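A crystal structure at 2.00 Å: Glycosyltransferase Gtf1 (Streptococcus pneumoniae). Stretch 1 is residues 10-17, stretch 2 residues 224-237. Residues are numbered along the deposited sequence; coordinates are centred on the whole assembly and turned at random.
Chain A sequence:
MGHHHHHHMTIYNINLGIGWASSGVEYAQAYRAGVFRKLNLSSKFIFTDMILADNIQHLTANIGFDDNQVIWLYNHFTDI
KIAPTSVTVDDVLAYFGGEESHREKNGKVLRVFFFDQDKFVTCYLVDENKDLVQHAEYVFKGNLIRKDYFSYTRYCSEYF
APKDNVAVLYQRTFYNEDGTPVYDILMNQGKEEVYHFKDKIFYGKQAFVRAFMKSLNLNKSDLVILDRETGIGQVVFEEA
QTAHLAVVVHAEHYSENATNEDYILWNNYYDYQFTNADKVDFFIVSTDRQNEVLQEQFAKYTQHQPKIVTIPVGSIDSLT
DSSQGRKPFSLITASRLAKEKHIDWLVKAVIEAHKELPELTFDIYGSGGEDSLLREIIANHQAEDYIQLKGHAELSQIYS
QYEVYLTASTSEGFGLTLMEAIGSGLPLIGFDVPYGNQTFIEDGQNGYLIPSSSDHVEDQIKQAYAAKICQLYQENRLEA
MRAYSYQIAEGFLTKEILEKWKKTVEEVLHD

Stretch 1 10-17: TIYNINLG
Stretch 2, residues 224-237: VILDRETGIGQVVF

How do the two backbones run? The strand that ends at Asn15 runs parallel to the one that ends at Leu226, their axes approaching to 4.6 Å at 20°. Tyr12 is in register with Val224, Asn13 with Ile225 and Ile14 with Leu226, CA-CA distances being 4.6 to 4.9 Å; phi stays between -100° and -120° and psi between 110° and 135° through these pairs. Ile225 N donates to Tyr12 O at 2.7 Å, almost straight at 175°, and Ile225 O accepts from Ile14 N at 2.8 Å, so Ile225 bonds through both its amide and its carbonyl to residues flanking Asn13, as parallel strands require. Beyond the strand, psi of Asp227 swings to -45° and Ile14 O receives two donors, Asp227 N at 2.8 Å and Arg228 N at 3.3 Å.

Why does Ile14 bury the most surface? Its side chain (chi1 m, chi2 t) lies on the same sheet face as Val224 and Leu226, where the helix starting at Gly233 also packs. Ile14 CD1 reaches Val224 CG1 at 3.7 Å and Val236 CG1 at 3.9 Å, while Ile14 CG2 meets Leu226 CD1 at 3.7 Å and Ile232 CD1 at 3.9 Å. Ile232, chi1 p, is the helix N-cap residue, and Val236, chi1 t, follows one turn later, with Val236 N bonded to Ile232 O at 2.9 Å. The partners of Ile14's side chain in the other stretch are all aliphatic, so this contact rests on close packing and exclusion of water.

What covers the end of the strand? Leu16 (m, t; phi/psi -74/-59) has left the strand; its CA-to-CB bond points sideways, but the end of the side chain comes nearer to the loop after Asp227. Leu16 CG rests 3.8 Å from Arg228 CB, and Leu16 CD2 lies 3.9 Å from Thr230 O. Arg228, extended at -147/147 with chi1 -88°, thus offers its aliphatic base to leucine while its charged end goes elsewhere. Arg228 NE makes a weak bond of 3.2 Å to Asn15 OD1 (Asn15 chi1 t), which sits at the guanidinium edge near its plane; the same oxygen weakly accepts from Leu16 N at 2.8 Å. A water accepts from Gly17 N at 2.9 Å and, weakly, from Arg228 NE at 3.2 Å, linking the loops.

What occupies the other face of the sheet? Asn13 and Ile225, both chi1 m, point there together, with Asn13 OD1 3.7 Å from Ile225 CD1. The same methyl, Ile225 CD1, packs against Ile11 CG2 at 3.5 Å, giving this face its apolar contact, while the amide of Asn13 is satisfied elsewhere in the structure.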

# COMPACT_ATOMS: atom_id res chain seq x y z
N THR A 10 -17.60 -14.16 6.77
CA THR A 10 -16.67 -13.04 6.87
C THR A 10 -15.51 -13.26 5.90
O THR A 10 -14.99 -14.38 5.76
CB THR A 10 -16.16 -12.82 8.32
OG1 THR A 10 -17.27 -12.55 9.17
CG2 THR A 10 -15.21 -11.62 8.41
N ILE A 11 -15.14 -12.19 5.21
CA ILE A 11 -14.00 -12.21 4.32
C ILE A 11 -12.82 -11.54 5.04
O ILE A 11 -12.87 -10.37 5.36
CB ILE A 11 -14.32 -11.54 2.97
CG1 ILE A 11 -15.49 -12.28 2.30
CG2 ILE A 11 -13.09 -11.55 2.06
CD1 ILE A 11 -16.22 -11.46 1.27
N TYR A 12 -11.79 -12.34 5.31
CA TYR A 12 -10.59 -11.87 5.99
C TYR A 12 -9.53 -11.65 4.94
O TYR A 12 -9.26 -12.54 4.13
CB TYR A 12 -10.09 -12.89 7.03
CG TYR A 12 -11.10 -13.12 8.15
CD1 TYR A 12 -11.18 -12.26 9.25
CD2 TYR A 12 -12.00 -14.19 8.08
CE1 TYR A 12 -12.12 -12.46 10.26
CE2 TYR A 12 -12.93 -14.41 9.09
CZ TYR A 12 -12.99 -13.54 10.16
OH TYR A 12 -13.94 -13.76 11.12
N ASN A 13 -8.93 -10.47 4.95
CA ASN A 13 -7.90 -10.11 4.00
C ASN A 13 -6.61 -9.82 4.77
O ASN A 13 -6.64 -9.06 5.75
CB ASN A 13 -8.31 -8.85 3.24
CG ASN A 13 -9.71 -8.96 2.63
OD1 ASN A 13 -9.84 -9.11 1.42
ND2 ASN A 13 -10.75 -8.85 3.46
N ILE A 14 -5.51 -10.40 4.32
CA ILE A 14 -4.23 -10.36 5.05
C ILE A 14 -3.13 -9.64 4.26
O ILE A 14 -2.83 -9.99 3.11
CB ILE A 14 -3.78 -11.79 5.46
CG1 ILE A 14 -4.78 -12.37 6.48
CG2 ILE A 14 -2.40 -11.76 6.08
CD1 ILE A 14 -4.66 -13.86 6.72
N ASN A 15 -2.55 -8.63 4.89
CA ASN A 15 -1.45 -7.86 4.30
C ASN A 15 -0.41 -7.67 5.41
O ASN A 15 -0.71 -7.86 6.59
CB ASN A 15 -1.98 -6.51 3.80
CG ASN A 15 -1.01 -5.78 2.86
OD1 ASN A 15 0.09 -6.24 2.58
ND2 ASN A 15 -1.43 -4.62 2.39
N LEU A 16 0.82 -7.31 5.03
CA LEU A 16 1.82 -7.00 6.05
C LEU A 16 1.56 -5.66 6.72
O LEU A 16 1.37 -5.59 7.92
CB LEU A 16 3.24 -7.10 5.47
CG LEU A 16 3.54 -8.45 4.80
CD1 LEU A 16 4.95 -8.48 4.25
CD2 LEU A 16 3.29 -9.59 5.78
N GLY A 17 1.54 -4.59 5.94
CA GLY A 17 1.55 -3.26 6.52
C GLY A 17 0.86 -2.21 5.69
O GLY A 17 0.21 -2.51 4.68
N VAL A 224 -10.57 -16.52 3.36
CA VAL A 224 -9.32 -15.82 3.68
C VAL A 224 -8.67 -15.44 2.35
O VAL A 224 -8.39 -16.30 1.50
CB VAL A 224 -8.39 -16.70 4.56
CG1 VAL A 224 -7.04 -16.01 4.79
CG2 VAL A 224 -9.07 -16.99 5.89
N ILE A 225 -8.45 -14.15 2.17
CA ILE A 225 -7.78 -13.63 0.99
C ILE A 225 -6.41 -13.11 1.42
O ILE A 225 -6.30 -12.18 2.24
CB ILE A 225 -8.58 -12.52 0.31
CG1 ILE A 225 -9.99 -13.03 -0.04
CG2 ILE A 225 -7.84 -11.98 -0.91
CD1 ILE A 225 -10.92 -11.99 -0.61
N LEU A 226 -5.38 -13.70 0.83
CA LEU A 226 -4.01 -13.38 1.16
C LEU A 226 -3.35 -12.45 0.14
O LEU A 226 -3.08 -12.83 -1.00
CB LEU A 226 -3.23 -14.68 1.28
CG LEU A 226 -1.81 -14.68 1.83
CD1 LEU A 226 -1.76 -14.01 3.19
CD2 LEU A 226 -1.34 -16.13 1.92
N ASP A 227 -3.08 -11.23 0.57
CA ASP A 227 -2.44 -10.24 -0.30
C ASP A 227 -0.91 -10.25 -0.26
O ASP A 227 -0.25 -10.20 -1.31
CB ASP A 227 -3.01 -8.86 0.01
CG ASP A 227 -4.41 -8.72 -0.53
OD1 ASP A 227 -4.53 -8.81 -1.78
OD2 ASP A 227 -5.37 -8.56 0.27
N ARG A 228 -0.37 -10.32 0.95
CA ARG A 228 1.06 -10.40 1.19
C ARG A 228 1.29 -11.25 2.42
O ARG A 228 0.50 -11.18 3.38
CB ARG A 228 1.61 -9.04 1.53
CG ARG A 228 2.03 -8.18 0.38
CD ARG A 228 2.94 -7.15 1.01
NE ARG A 228 2.60 -5.77 0.65
CZ ARG A 228 3.20 -5.12 -0.34
NH1 ARG A 228 4.13 -5.73 -1.06
NH2 ARG A 228 2.86 -3.86 -0.59
N GLU A 229 2.39 -11.99 2.43
CA GLU A 229 2.48 -13.18 3.29
C GLU A 229 3.90 -13.53 3.73
O GLU A 229 4.11 -14.59 4.34
CB GLU A 229 1.78 -14.34 2.54
CG GLU A 229 2.41 -15.72 2.58
CD GLU A 229 3.54 -15.95 1.57
OE1 GLU A 229 4.03 -14.99 0.92
OE2 GLU A 229 3.95 -17.12 1.45
N THR A 230 4.86 -12.67 3.42
CA THR A 230 6.25 -12.94 3.82
C THR A 230 6.34 -13.23 5.31
O THR A 230 5.90 -12.43 6.11
CB THR A 230 7.20 -11.77 3.48
OG1 THR A 230 7.32 -11.68 2.06
CG2 THR A 230 8.59 -12.02 4.08
N GLY A 231 6.87 -14.40 5.67
CA GLY A 231 7.07 -14.78 7.06
C GLY A 231 5.96 -15.63 7.68
O GLY A 231 6.22 -16.38 8.63
N ILE A 232 4.75 -15.52 7.14
CA ILE A 232 3.54 -16.07 7.78
C ILE A 232 2.73 -17.04 6.90
O ILE A 232 1.71 -17.59 7.34
CB ILE A 232 2.62 -14.91 8.26
CG1 ILE A 232 2.16 -14.05 7.07
CG2 ILE A 232 3.32 -14.04 9.29
CD1 ILE A 232 1.06 -13.08 7.41
N GLY A 233 3.20 -17.22 5.67
CA GLY A 233 2.54 -18.06 4.65
C GLY A 233 2.09 -19.44 5.09
O GLY A 233 0.95 -19.83 4.89
N GLN A 234 3.01 -20.20 5.67
CA GLN A 234 2.72 -21.55 6.08
C GLN A 234 1.59 -21.61 7.11
O GLN A 234 0.69 -22.44 7.00
CB GLN A 234 3.96 -22.16 6.67
CG GLN A 234 3.81 -23.62 7.05
CD GLN A 234 5.15 -24.26 7.21
OE1 GLN A 234 6.14 -23.80 6.63
NE2 GLN A 234 5.21 -25.33 7.99
N VAL A 235 1.68 -20.73 8.11
CA VAL A 235 0.70 -20.66 9.20
C VAL A 235 -0.67 -20.22 8.68
O VAL A 235 -1.70 -20.77 9.08
CB VAL A 235 1.19 -19.70 10.32
CG1 VAL A 235 0.09 -19.46 11.33
CG2 VAL A 235 2.43 -20.29 11.00
N VAL A 236 -0.69 -19.23 7.80
CA VAL A 236 -1.94 -18.81 7.15
C VAL A 236 -2.55 -19.96 6.32
O VAL A 236 -3.75 -20.24 6.42
CB VAL A 236 -1.72 -17.52 6.30
CG1 VAL A 236 -2.97 -17.16 5.51
CG2 VAL A 236 -1.34 -16.37 7.20
N PHE A 237 -1.72 -20.62 5.51
CA PHE A 237 -2.15 -21.73 4.67
C PHE A 237 -2.77 -22.83 5.51
O PHE A 237 -3.89 -23.28 5.22
CB PHE A 237 -0.97 -22.28 3.82
CG PHE A 237 -0.85 -21.65 2.44
CD1 PHE A 237 -0.67 -22.45 1.31
CD2 PHE A 237 -0.92 -20.26 2.28
CE1 PHE A 237 -0.56 -21.89 0.04
CE2 PHE A 237 -0.81 -19.69 1.00
CZ PHE A 237 -0.63 -20.51 -0.12
O HOH W 1 2.45 -4.00 3.29